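Putative uncharacterized protein (Chaetomium thermophilum, PDB 5T8V) probably acts as a chromatin-binding cohesin loader, this chain being the C-terminal HEAT-repeat part of Scc2. Local coordinates at residues Glu754-Pro759 with Ile778-Thr783; Ala810-Cys815 with Glu853-Thr858; Lys817-Met822 with Gln844-Phe849. One frame throughout, in Å; residues are numbered along the deposited sequence.

Overall arrangement
All three contacts lie in one region of the all-helical HEAT-repeat array. Contacts 1 and 3 are buried, while contact 2 is only partly buried. Contacts 2 and 3 both use helix 808-824: contact 3 pairs it with helix 839-852, and contact 2 with the chain that follows that helix. Contact 1 precedes both in the chain and touches them. Its Phe757 meets Cys815 of contact 2, and its Met780 meets Phe849 of contact 3. Each contact uses a methionine. In contacts 1 and 3 it meets an aromatic ring. In contact 2 it meets the side chains of Glu853 and Ser855 as well as Leu856, in keeping with the less buried position.

Contact 1: residues Glu754-Pro759 with Ile778-Thr783; sequences EIWFAP and ILMVQT
Trp756 and Met780 make a buried Met-aromatic contact in the HEAT-repeat array of the Scc2 C-terminal domain. It joins the chain leaving helix 742-755 to helix 773-786. Met780 CG lies over one face of the indole, 3.7 Å from the centroid of the six-membered ring of Trp756. It is only 9° off the ring normal, so this is a CH-pi contact. Met780 SD stands oblique to the same Trp756 ring, 4.7 Å from its centroid. The methionine chain bends at chi3 (72°), which places Met780 CE 3.6 Å from Trp756 CZ3. The same methyl reaches a second ring, with Met780 CE 4.0 Å from Phe757 CE1. Here the two side chains cross at about a right angle.

Thr783 meets Trp756 tip to tip at the rim of the indole. Thr783 CB lies in the ring plane, 3.6 Å from Trp756 CZ2. Thr783 OG1 is hydrogen-bonded to Leu779 O, which also accepts from Thr783 N on the opposite face of its plane. This bond probably helps hold the threonine hydroxyl beside the ring. Ala730 of helix 723-735 touches both Trp756 and Thr783, and Phe757 packs on Leu797 and Leu800 of helix 791-801. Trp756 also lays its CB over one face of the neighbouring Phe757 ring, 3.9 Å above the plane and offset toward the rim.

Contact 2: residues Ala810-Cys815 with Glu853-Thr858; sequences ASMEVC and EASLFT
Met812 reaches the segment 853-858 through two torsions. Its CG is anti to the backbone N (chi1 -175°), and a bend at chi2 (76°) turns SD out of line. The methyl then stands at the far end of the chain, among Glu853, Ser855 and Leu856. Met812 CE is 3.7 Å from Glu853 CG, where the two side chains cross at about a right angle. Met812 CE is also 3.6 Å from Ser855 OG, and Ser855 CB lies almost as near. The methyl therefore touches the aliphatic part of one polar side chain and the hydroxyl end of another.

Leu856 is the apolar partner. Leu856 CD2 lies 4.0 Å from Met812 CE, and the two chains run at a slant to each other. The same Leu856 CD2 comes close to the helix backbone, 3.3 Å from Met812 O. On the next turn of the helix, Cys815 CB is 3.8 Å from Leu856 CD2 and 3.9 Å from Leu856 CD1. Both leucine methyls thus bear on Cys815, while one of them also meets Met812. The contact is made by van der Waals packing.

Residues 854-856 have helical backbone angles, and Phe857 N is hydrogen-bonded to Ala854 O at 3.0 Å. This compact turn presents Leu856 to the helix. Around the contact, Leu801 touches Met812 and Leu797 touches Cys815, both from helix 791-801. Phe857 packs on Leu846 and Phe849 of helix 839-852. The contact fits a HEAT-repeat solenoid: the chain leaving one helix folds back onto helix 808-824, which that same helix also packs against.

Contact 3: residues Lys817-Met822 with Gln844-Phe849; sequences KLVGSM and QVLMIF
Val819 makes the first close contact along segment 817-822, and its two methyls divide the work. Val819 CG1 touches Leu846 CD2 at 3.6 Å. Val819 CG2 comes to 3.5 Å from Phe849 CD2, where the two side chains slide past each other in opposite directions. Phe857, from the loop after helix 839-852, packs on Val819.

About one turn on, Met822 runs extended beyond CG. Met822 CB lies 3.7 Å from Leu846 CD2. Met822 SD is 3.5 Å from Val845 CG1, and Met822 CE ends 3.8 Å from Phe849 CE1. The sulfur also makes a Met-aromatic contact, oblique to the Phe849 ring. An alanine at Met822 would probably open a gap beside Val845, weaken the packing on Leu846 to what CB alone provides, and take the sulfur and methyl from beside the Phe849 ring. Val777 of helix 773-786 packs on Met822 as well.

The axes of the two segments approach to 10.6 Å at 145°, so the helices run roughly antiparallel. HEAT-repeat solenoids are built from apolar packing of roughly antiparallel helices, and this pair is consistent with that.

Contact 1: residues Glu754-Pro759 with Ile778-Thr783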
ATOM      1  N   GLU A 754     -15.023 -25.213   2.980  1.00 86.98           N
ATOM      2  CA  GLU A 754     -16.160 -24.340   2.707  1.00 89.12           C
ATOM      3  C   GLU A 754     -16.531 -24.350   1.227  1.00 84.69           C
ATOM      4  O   GLU A 754     -17.707 -24.500   0.875  1.00 84.64           O
ATOM      5  CB  GLU A 754     -15.850 -22.918   3.173  1.00 90.57           C
ATOM      6  CG  GLU A 754     -17.017 -21.956   3.020  1.00 90.24           C
ATOM      7  CD  GLU A 754     -16.719 -20.586   3.591  1.00 90.46           C
ATOM      8  OE1 GLU A 754     -15.696 -20.443   4.296  1.00 90.30           O
ATOM      9  OE2 GLU A 754     -17.505 -19.650   3.334  1.00 90.69           O
ATOM     10  N   ILE A 755     -15.542 -24.196   0.343  1.00 58.41           N
ATOM     11  CA  ILE A 755     -15.833 -23.998  -1.074  1.00 56.15           C
ATOM     12  C   ILE A 755     -16.026 -25.301  -1.846  1.00 53.79           C
ATOM     13  O   ILE A 755     -16.676 -25.289  -2.902  1.00 53.27           O
ATOM     14  CB  ILE A 755     -14.727 -23.166  -1.752  1.00 56.32           C
ATOM     15  CG1 ILE A 755     -13.376 -23.891  -1.684  1.00 56.78           C
ATOM     16  CG2 ILE A 755     -14.638 -21.786  -1.104  1.00 57.26           C
ATOM     17  CD1 ILE A 755     -12.255 -23.189  -2.435  1.00 55.62           C
ATOM     18  N   TRP A 756     -15.487 -26.417  -1.359  1.00 50.29           N
ATOM     19  CA  TRP A 756     -15.607 -27.702  -2.039  1.00 47.88           C
ATOM     20  C   TRP A 756     -16.555 -28.664  -1.340  1.00 50.99           C
ATOM     21  O   TRP A 756     -17.411 -29.271  -1.992  1.00 51.18           O
ATOM     22  CB  TRP A 756     -14.225 -28.361  -2.176  1.00 43.88           C
ATOM     23  CG  TRP A 756     -13.470 -27.952  -3.406  1.00 39.64           C
ATOM     24  CD1 TRP A 756     -13.631 -26.805  -4.127  1.00 38.27           C
ATOM     25  CD2 TRP A 756     -12.440 -28.698  -4.064  1.00 38.57           C
ATOM     26  NE1 TRP A 756     -12.761 -26.788  -5.189  1.00 36.79           N
ATOM     27  CE2 TRP A 756     -12.020 -27.941  -5.174  1.00 36.98           C
ATOM     28  CE3 TRP A 756     -11.831 -29.932  -3.821  1.00 39.08           C
ATOM     29  CZ2 TRP A 756     -11.019 -28.376  -6.039  1.00 36.02           C
ATOM     30  CZ3 TRP A 756     -10.838 -30.363  -4.681  1.00 38.02           C
ATOM     31  CH2 TRP A 756     -10.443 -29.587  -5.777  1.00 36.56           C
ATOM     32  N   PHE A 757     -16.423 -28.824  -0.025  1.00 69.40           N
ATOM     33  CA  PHE A 757     -17.202 -29.816   0.705  1.00 71.58           C
ATOM     34  C   PHE A 757     -18.192 -29.153   1.653  1.00 76.42           C
ATOM     35  O   PHE A 757     -18.090 -29.304   2.874  1.00 79.95           O
ATOM     36  CB  PHE A 757     -16.268 -30.749   1.476  1.00 69.37           C
ATOM     37  CG  PHE A 757     -15.146 -31.298   0.643  1.00 64.05           C
ATOM     38  CD1 PHE A 757     -15.390 -32.265  -0.318  1.00 61.44           C
ATOM     39  CD2 PHE A 757     -13.849 -30.848   0.819  1.00 62.39           C
ATOM     40  CE1 PHE A 757     -14.362 -32.771  -1.086  1.00 58.92           C
ATOM     41  CE2 PHE A 757     -12.817 -31.352   0.053  1.00 60.02           C
ATOM     42  CZ  PHE A 757     -13.073 -32.314  -0.901  1.00 58.43           C
ATOM     43  N   ALA A 758     -19.153 -28.421   1.097  1.00 71.36           N
ATOM     44  CA  ALA A 758     -20.198 -27.781   1.878  1.00 74.73           C
ATOM     45  C   ALA A 758     -21.547 -28.010   1.212  1.00 77.18           C
ATOM     46  O   ALA A 758     -21.620 -28.144  -0.013  1.00 75.94           O
ATOM     47  CB  ALA A 758     -19.945 -26.273   2.021  1.00 73.71           C
ATOM     48  N   PRO A 759     -22.639 -28.056   1.993  1.00 98.68           N
ATOM     49  CA  PRO A 759     -23.962 -28.269   1.399  1.00 99.31           C
ATOM     50  C   PRO A 759     -24.657 -26.968   1.007  1.00 98.95           C
ATOM     51  O   PRO A 759     -24.675 -26.631  -0.177  1.00 96.90           O
ATOM     52  CB  PRO A 759     -24.727 -28.983   2.516  1.00102.36           C
ATOM     53  CG  PRO A 759     -24.030 -28.571   3.803  1.00104.19           C
ATOM     54  CD  PRO A 759     -22.734 -27.882   3.452  1.00102.85           C
ATOM     55  N   ILE A 778     -16.755 -31.127 -11.596  1.00 55.95           N
ATOM     56  CA  ILE A 778     -15.943 -30.649 -12.713  1.00 53.40           C
ATOM     57  C   ILE A 778     -14.798 -29.788 -12.197  1.00 51.94           C
ATOM     58  O   ILE A 778     -13.645 -29.943 -12.615  1.00 51.19           O
ATOM     59  CB  ILE A 778     -16.814 -29.893 -13.732  1.00 53.71           C
ATOM     60  CG1 ILE A 778     -17.818 -30.855 -14.375  1.00 56.05           C
ATOM     61  CG2 ILE A 778     -15.939 -29.258 -14.817  1.00 52.26           C
ATOM     62  CD1 ILE A 778     -18.825 -30.190 -15.297  1.00 57.20           C
ATOM     63  N   LEU A 779     -15.097 -28.873 -11.274  1.00 36.39           N
ATOM     64  CA  LEU A 779     -14.054 -28.016 -10.719  1.00 35.59           C
ATOM     65  C   LEU A 779     -12.970 -28.841 -10.040  1.00 35.64           C
ATOM     66  O   LEU A 779     -11.782 -28.499 -10.111  1.00 34.96           O
ATOM     67  CB  LEU A 779     -14.660 -27.018  -9.734  1.00 36.01           C
ATOM     68  CG  LEU A 779     -15.537 -25.910 -10.327  1.00 35.85           C
ATOM     69  CD1 LEU A 779     -16.147 -25.079  -9.210  1.00 36.61           C
ATOM     70  CD2 LEU A 779     -14.752 -25.023 -11.280  1.00 34.59           C
ATOM     71  N   MET A 780     -13.356 -29.931  -9.376  1.00 49.09           N
ATOM     72  CA  MET A 780     -12.361 -30.802  -8.760  1.00 49.47           C
ATOM     73  C   MET A 780     -11.485 -31.459  -9.819  1.00 47.64           C
ATOM     74  O   MET A 780     -10.253 -31.451  -9.714  1.00 46.57           O
ATOM     75  CB  MET A 780     -13.053 -31.859  -7.900  1.00 51.04           C
ATOM     76  CG  MET A 780     -13.827 -31.285  -6.727  1.00 53.78           C
ATOM     77  SD  MET A 780     -14.526 -32.559  -5.668  1.00 55.68           S
ATOM     78  CE  MET A 780     -13.051 -33.171  -4.876  1.00 55.38           C
ATOM     79  N   VAL A 781     -12.106 -32.028 -10.855  1.00 44.68           N
ATOM     80  CA  VAL A 781     -11.343 -32.681 -11.916  1.00 43.17           C
ATOM     81  C   VAL A 781     -10.347 -31.704 -12.526  1.00 42.08           C
ATOM     82  O   VAL A 781      -9.157 -32.010 -12.668  1.00 41.46           O
ATOM     83  CB  VAL A 781     -12.293 -33.258 -12.982  1.00 43.19           C
ATOM     84  CG1 VAL A 781     -11.507 -33.851 -14.144  1.00 42.42           C
ATOM     85  CG2 VAL A 781     -13.193 -34.318 -12.370  1.00 43.62           C
ATOM     86  N   GLN A 782     -10.818 -30.513 -12.900  1.00 42.14           N
ATOM     87  CA  GLN A 782      -9.919 -29.506 -13.450  1.00 41.50           C
ATOM     88  C   GLN A 782      -8.802 -29.174 -12.471  1.00 42.28           C
ATOM     89  O   GLN A 782      -7.643 -29.008 -12.872  1.00 42.44           O
ATOM     90  CB  GLN A 782     -10.697 -28.243 -13.812  1.00 41.64           C
ATOM     91  CG  GLN A 782     -11.444 -28.324 -15.136  1.00 42.37           C
ATOM     92  CD  GLN A 782     -12.077 -27.001 -15.537  1.00 43.44           C
ATOM     93  OE1 GLN A 782     -13.241 -26.955 -15.935  1.00 45.31           O
ATOM     94  NE2 GLN A 782     -11.309 -25.917 -15.444  1.00 42.04           N
ATOM     95  N   THR A 783      -9.128 -29.080 -11.180  1.00 39.89           N
ATOM     96  CA  THR A 783      -8.126 -28.686 -10.195  1.00 40.55           C
ATOM     97  C   THR A 783      -7.024 -29.734 -10.071  1.00 40.44           C
ATOM     98  O   THR A 783      -5.838 -29.389 -10.033  1.00 40.21           O
ATOM     99  CB  THR A 783      -8.790 -28.441  -8.840  1.00 42.67           C
ATOM    100  OG1 THR A 783      -9.807 -27.440  -8.979  1.00 42.85           O
ATOM    101  CG2 THR A 783      -7.765 -27.972  -7.807  1.00 43.13           C
TER

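Contact 2: residues Ala810-Cys815 with Glu853-Thr858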
ATOM      1  N   ALA A 810     -21.760 -35.456   8.669  1.00109.55           N
ATOM      2  CA  ALA A 810     -22.484 -34.566   7.767  1.00107.32           C
ATOM      3  C   ALA A 810     -21.734 -34.373   6.454  1.00103.16           C
ATOM      4  O   ALA A 810     -22.346 -34.377   5.382  1.00101.19           O
ATOM      5  CB  ALA A 810     -22.728 -33.219   8.445  1.00108.74           C
ATOM      6  N   SER A 811     -20.414 -34.204   6.520  1.00 96.94           N
ATOM      7  CA  SER A 811     -19.596 -34.048   5.323  1.00 92.53           C
ATOM      8  C   SER A 811     -19.227 -35.378   4.681  1.00 89.97           C
ATOM      9  O   SER A 811     -18.454 -35.389   3.717  1.00 87.71           O
ATOM     10  CB  SER A 811     -18.319 -33.273   5.660  1.00 92.37           C
ATOM     11  OG  SER A 811     -17.473 -34.034   6.508  1.00 93.84           O
ATOM     12  N   MET A 812     -19.751 -36.494   5.191  1.00 89.17           N
ATOM     13  CA  MET A 812     -19.444 -37.800   4.620  1.00 86.52           C
ATOM     14  C   MET A 812     -20.298 -38.077   3.389  1.00 85.00           C
ATOM     15  O   MET A 812     -19.778 -38.435   2.326  1.00 83.89           O
ATOM     16  CB  MET A 812     -19.659 -38.886   5.677  1.00 88.28           C
ATOM     17  CG  MET A 812     -19.255 -40.291   5.247  1.00 86.98           C
ATOM     18  SD  MET A 812     -17.473 -40.558   5.264  1.00 86.03           S
ATOM     19  CE  MET A 812     -17.402 -42.324   4.976  1.00 86.88           C
ATOM     20  N   GLU A 813     -21.615 -37.909   3.514  1.00107.91           N
ATOM     21  CA  GLU A 813     -22.512 -38.245   2.417  1.00107.69           C
ATOM     22  C   GLU A 813     -22.436 -37.240   1.275  1.00105.23           C
ATOM     23  O   GLU A 813     -22.865 -37.558   0.160  1.00104.26           O
ATOM     24  CB  GLU A 813     -23.943 -38.362   2.941  1.00111.20           C
ATOM     25  CG  GLU A 813     -24.182 -39.652   3.713  1.00114.28           C
ATOM     26  CD  GLU A 813     -25.394 -39.590   4.618  1.00118.57           C
ATOM     27  OE1 GLU A 813     -26.455 -39.116   4.163  1.00119.89           O
ATOM     28  OE2 GLU A 813     -25.283 -40.016   5.788  1.00120.79           O
ATOM     29  N   VAL A 814     -21.899 -36.042   1.515  1.00 94.41           N
ATOM     30  CA  VAL A 814     -21.649 -35.124   0.408  1.00 90.76           C
ATOM     31  C   VAL A 814     -20.505 -35.644  -0.451  1.00 87.01           C
ATOM     32  O   VAL A 814     -20.520 -35.506  -1.681  1.00 85.84           O
ATOM     33  CB  VAL A 814     -21.374 -33.699   0.929  1.00 91.59           C
ATOM     34  CG1 VAL A 814     -19.931 -33.547   1.415  1.00 90.24           C
ATOM     35  CG2 VAL A 814     -21.696 -32.669  -0.145  1.00 90.51           C
ATOM     36  N   CYS A 815     -19.496 -36.250   0.180  1.00 51.28           N
ATOM     37  CA  CYS A 815     -18.459 -36.939  -0.580  1.00 49.43           C
ATOM     38  C   CYS A 815     -19.013 -38.196  -1.234  1.00 49.46           C
ATOM     39  O   CYS A 815     -18.614 -38.553  -2.348  1.00 47.75           O
ATOM     40  CB  CYS A 815     -17.279 -37.285   0.327  1.00 49.83           C
ATOM     41  SG  CYS A 815     -16.356 -35.858   0.938  1.00 49.59           S
ATOM     42  N   GLU A 853     -10.887 -42.550   1.489  1.00 69.73           N
ATOM     43  CA  GLU A 853     -11.940 -43.242   2.230  1.00 71.40           C
ATOM     44  C   GLU A 853     -12.723 -44.106   1.252  1.00 70.03           C
ATOM     45  O   GLU A 853     -13.507 -43.582   0.454  1.00 71.19           O
ATOM     46  CB  GLU A 853     -12.850 -42.242   2.934  1.00 74.69           C
ATOM     47  CG  GLU A 853     -13.979 -42.874   3.727  1.00 76.44           C
ATOM     48  CD  GLU A 853     -13.479 -43.758   4.854  1.00 79.29           C
ATOM     49  OE1 GLU A 853     -12.389 -43.472   5.392  1.00 79.86           O
ATOM     50  OE2 GLU A 853     -14.174 -44.737   5.198  1.00 80.42           O
ATOM     51  N   ALA A 854     -12.517 -45.421   1.323  1.00 50.61           N
ATOM     52  CA  ALA A 854     -13.187 -46.347   0.419  1.00 49.66           C
ATOM     53  C   ALA A 854     -14.651 -46.570   0.772  1.00 51.10           C
ATOM     54  O   ALA A 854     -15.410 -47.054  -0.074  1.00 50.39           O
ATOM     55  CB  ALA A 854     -12.460 -47.691   0.417  1.00 49.57           C
ATOM     56  N   SER A 855     -15.063 -46.233   1.997  1.00 75.55           N
ATOM     57  CA  SER A 855     -16.457 -46.400   2.395  1.00 76.51           C
ATOM     58  C   SER A 855     -17.421 -45.686   1.455  1.00 75.84           C
ATOM     59  O   SER A 855     -18.598 -46.059   1.392  1.00 77.60           O
ATOM     60  CB  SER A 855     -16.655 -45.880   3.821  1.00 78.03           C
ATOM     61  OG  SER A 855     -18.030 -45.807   4.148  1.00 79.60           O
ATOM     62  N   LEU A 856     -16.951 -44.674   0.725  1.00 70.10           N
ATOM     63  CA  LEU A 856     -17.828 -43.881  -0.126  1.00 69.03           C
ATOM     64  C   LEU A 856     -18.238 -44.617  -1.395  1.00 67.23           C
ATOM     65  O   LEU A 856     -19.193 -44.196  -2.056  1.00 66.98           O
ATOM     66  CB  LEU A 856     -17.137 -42.568  -0.494  1.00 68.23           C
ATOM     67  CG  LEU A 856     -16.711 -41.704   0.695  1.00 70.21           C
ATOM     68  CD1 LEU A 856     -15.596 -40.753   0.300  1.00 68.45           C
ATOM     69  CD2 LEU A 856     -17.899 -40.932   1.239  1.00 72.64           C
ATOM     70  N   PHE A 857     -17.549 -45.698  -1.747  1.00 62.23           N
ATOM     71  CA  PHE A 857     -17.790 -46.402  -2.995  1.00 61.85           C
ATOM     72  C   PHE A 857     -18.726 -47.584  -2.776  1.00 65.70           C
ATOM     73  O   PHE A 857     -18.809 -48.141  -1.680  1.00 67.75           O
ATOM     74  CB  PHE A 857     -16.472 -46.885  -3.606  1.00 58.43           C
ATOM     75  CG  PHE A 857     -15.567 -45.770  -4.053  1.00 56.03           C
ATOM     76  CD1 PHE A 857     -14.878 -45.004  -3.127  1.00 56.42           C
ATOM     77  CD2 PHE A 857     -15.400 -45.489  -5.399  1.00 54.20           C
ATOM     78  CE1 PHE A 857     -14.048 -43.977  -3.535  1.00 55.22           C
ATOM     79  CE2 PHE A 857     -14.570 -44.465  -5.812  1.00 52.89           C
ATOM     80  CZ  PHE A 857     -13.893 -43.709  -4.878  1.00 53.52           C
ATOM     81  N   THR A 858     -19.433 -47.961  -3.840  1.00 52.69           N
ATOM     82  CA  THR A 858     -20.353 -49.087  -3.819  1.00 54.92           C
ATOM     83  C   THR A 858     -19.985 -50.075  -4.920  1.00 54.26           C
ATOM     84  O   THR A 858     -19.293 -49.736  -5.884  1.00 52.86           O
ATOM     85  CB  THR A 858     -21.809 -48.629  -3.998  1.00 56.44           C
ATOM     86  OG1 THR A 858     -21.994 -48.102  -5.318  1.00 55.14           O
ATOM     87  CG2 THR A 858     -22.165 -47.559  -2.977  1.00 57.81           C
TER

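Contact 3: residues Lys817-Met822 with Gln844-Phe849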
ATOM      1  N   LYS A 817     -22.026 -38.568  -2.436  1.00 79.17           N
ATOM      2  CA  LYS A 817     -22.747 -38.144  -3.629  1.00 79.23           C
ATOM      3  C   LYS A 817     -21.845 -37.456  -4.645  1.00 75.12           C
ATOM      4  O   LYS A 817     -22.186 -37.427  -5.832  1.00 74.52           O
ATOM      5  CB  LYS A 817     -23.909 -37.225  -3.245  1.00 82.96           C
ATOM      6  CG  LYS A 817     -25.022 -37.950  -2.496  1.00 87.75           C
ATOM      7  CD  LYS A 817     -26.363 -37.234  -2.608  1.00 89.52           C
ATOM      8  CE  LYS A 817     -26.492 -36.099  -1.605  1.00 90.01           C
ATOM      9  NZ  LYS A 817     -26.568 -36.593  -0.201  1.00 91.80           N
ATOM     10  N   LEU A 818     -20.710 -36.903  -4.212  1.00 63.23           N
ATOM     11  CA  LEU A 818     -19.710 -36.438  -5.168  1.00 59.55           C
ATOM     12  C   LEU A 818     -19.140 -37.610  -5.957  1.00 59.17           C
ATOM     13  O   LEU A 818     -19.160 -37.610  -7.193  1.00 58.52           O
ATOM     14  CB  LEU A 818     -18.593 -35.685  -4.442  1.00 56.62           C
ATOM     15  CG  LEU A 818     -18.851 -34.212  -4.121  1.00 54.87           C
ATOM     16  CD1 LEU A 818     -17.787 -33.687  -3.172  1.00 53.75           C
ATOM     17  CD2 LEU A 818     -18.883 -33.374  -5.393  1.00 53.72           C
ATOM     18  N   VAL A 819     -18.631 -38.624  -5.252  1.00 49.79           N
ATOM     19  CA  VAL A 819     -18.154 -39.839  -5.912  1.00 49.44           C
ATOM     20  C   VAL A 819     -19.246 -40.412  -6.806  1.00 49.44           C
ATOM     21  O   VAL A 819     -19.026 -40.694  -7.992  1.00 49.73           O
ATOM     22  CB  VAL A 819     -17.689 -40.865  -4.861  1.00 50.92           C
ATOM     23  CG1 VAL A 819     -17.338 -42.202  -5.511  1.00 50.40           C
ATOM     24  CG2 VAL A 819     -16.496 -40.320  -4.081  1.00 50.58           C
ATOM     25  N   GLY A 820     -20.443 -40.588  -6.246  1.00 57.31           N
ATOM     26  CA  GLY A 820     -21.554 -41.100  -7.027  1.00 58.02           C
ATOM     27  C   GLY A 820     -21.821 -40.287  -8.275  1.00 57.41           C
ATOM     28  O   GLY A 820     -22.235 -40.833  -9.301  1.00 56.87           O
ATOM     29  N   SER A 821     -21.594 -38.974  -8.211  1.00 63.10           N
ATOM     30  CA  SER A 821     -21.702 -38.151  -9.409  1.00 62.01           C
ATOM     31  C   SER A 821     -20.600 -38.498 -10.402  1.00 62.88           C
ATOM     32  O   SER A 821     -20.873 -38.769 -11.577  1.00 63.18           O
ATOM     33  CB  SER A 821     -21.648 -36.670  -9.037  1.00 59.32           C
ATOM     34  OG  SER A 821     -21.798 -35.853 -10.184  1.00 58.70           O
ATOM     35  N   MET A 822     -19.347 -38.512  -9.940  1.00 64.89           N
ATOM     36  CA  MET A 822     -18.231 -38.843 -10.821  1.00 64.04           C
ATOM     37  C   MET A 822     -18.502 -40.133 -11.583  1.00 65.10           C
ATOM     38  O   MET A 822     -18.245 -40.217 -12.790  1.00 63.60           O
ATOM     39  CB  MET A 822     -16.937 -38.968 -10.017  1.00 62.62           C
ATOM     40  CG  MET A 822     -16.703 -37.852  -9.019  1.00 61.51           C
ATOM     41  SD  MET A 822     -14.965 -37.593  -8.638  1.00 58.95           S
ATOM     42  CE  MET A 822     -15.087 -36.438  -7.274  1.00 60.00           C
ATOM     43  N   GLN A 844      -8.762 -39.814 -12.210  1.00 38.06           N
ATOM     44  CA  GLN A 844      -7.627 -39.348 -11.421  1.00 37.82           C
ATOM     45  C   GLN A 844      -8.060 -38.832 -10.053  1.00 38.48           C
ATOM     46  O   GLN A 844      -7.314 -38.974  -9.078  1.00 38.74           O
ATOM     47  CB  GLN A 844      -6.860 -38.264 -12.181  1.00 36.83           C
ATOM     48  CG  GLN A 844      -5.958 -38.809 -13.280  1.00 36.84           C
ATOM     49  CD  GLN A 844      -4.965 -39.833 -12.759  1.00 37.62           C
ATOM     50  OE1 GLN A 844      -5.061 -41.020 -13.067  1.00 37.61           O
ATOM     51  NE2 GLN A 844      -4.012 -39.377 -11.953  1.00 38.26           N
ATOM     52  N   VAL A 845      -9.251 -38.244  -9.956  1.00 42.26           N
ATOM     53  CA  VAL A 845      -9.756 -37.772  -8.666  1.00 42.82           C
ATOM     54  C   VAL A 845     -10.477 -38.889  -7.918  1.00 43.81           C
ATOM     55  O   VAL A 845     -10.361 -38.999  -6.693  1.00 44.35           O
ATOM     56  CB  VAL A 845     -10.660 -36.533  -8.857  1.00 42.98           C
ATOM     57  CG1 VAL A 845     -11.759 -36.790  -9.864  1.00 43.46           C
ATOM     58  CG2 VAL A 845     -11.264 -36.089  -7.526  1.00 44.47           C
ATOM     59  N   LEU A 846     -11.227 -39.735  -8.630  1.00 37.20           N
ATOM     60  CA  LEU A 846     -11.807 -40.906  -7.980  1.00 38.17           C
ATOM     61  C   LEU A 846     -10.730 -41.766  -7.336  1.00 38.46           C
ATOM     62  O   LEU A 846     -10.961 -42.370  -6.282  1.00 39.57           O
ATOM     63  CB  LEU A 846     -12.606 -41.730  -8.990  1.00 38.04           C
ATOM     64  CG  LEU A 846     -14.019 -41.240  -9.303  1.00 38.53           C
ATOM     65  CD1 LEU A 846     -14.610 -42.018 -10.467  1.00 38.48           C
ATOM     66  CD2 LEU A 846     -14.905 -41.370  -8.073  1.00 39.94           C
ATOM     67  N   MET A 847      -9.550 -41.825  -7.953  1.00 53.21           N
ATOM     68  CA  MET A 847      -8.433 -42.586  -7.406  1.00 53.87           C
ATOM     69  C   MET A 847      -8.078 -42.104  -6.004  1.00 54.18           C
ATOM     70  O   MET A 847      -8.075 -42.880  -5.040  1.00 55.65           O
ATOM     71  CB  MET A 847      -7.241 -42.448  -8.355  1.00 52.98           C
ATOM     72  CG  MET A 847      -6.003 -43.236  -7.993  1.00 53.27           C
ATOM     73  SD  MET A 847      -4.707 -42.888  -9.199  1.00 52.29           S
ATOM     74  CE  MET A 847      -3.406 -43.985  -8.655  1.00 53.06           C
ATOM     75  N   ILE A 848      -7.775 -40.811  -5.875  1.00 49.31           N
ATOM     76  CA  ILE A 848      -7.380 -40.259  -4.583  1.00 50.99           C
ATOM     77  C   ILE A 848      -8.536 -40.294  -3.593  1.00 52.03           C
ATOM     78  O   ILE A 848      -8.316 -40.398  -2.379  1.00 53.90           O
ATOM     79  CB  ILE A 848      -6.823 -38.835  -4.763  1.00 50.85           C
ATOM     80  CG1 ILE A 848      -7.840 -37.941  -5.485  1.00 49.30           C
ATOM     81  CG2 ILE A 848      -5.494 -38.896  -5.511  1.00 51.72           C
ATOM     82  CD1 ILE A 848      -7.319 -36.571  -5.863  1.00 48.26           C
ATOM     83  N   PHE A 849      -9.779 -40.222  -4.075  1.00 40.99           N
ATOM     84  CA  PHE A 849     -10.917 -40.412  -3.179  1.00 42.39           C
ATOM     85  C   PHE A 849     -10.909 -41.812  -2.578  1.00 43.47           C
ATOM     86  O   PHE A 849     -11.020 -41.978  -1.358  1.00 45.18           O
ATOM     87  CB  PHE A 849     -12.225 -40.158  -3.923  1.00 41.94           C
ATOM     88  CG  PHE A 849     -12.799 -38.800  -3.676  1.00 42.11           C
ATOM     89  CD1 PHE A 849     -12.393 -37.717  -4.434  1.00 40.79           C
ATOM     90  CD2 PHE A 849     -13.740 -38.603  -2.681  1.00 43.72           C
ATOM     91  CE1 PHE A 849     -12.915 -36.467  -4.208  1.00 40.90           C
ATOM     92  CE2 PHE A 849     -14.269 -37.352  -2.449  1.00 43.93           C
ATOM     93  CZ  PHE A 849     -13.855 -36.282  -3.214  1.00 42.44           C
TER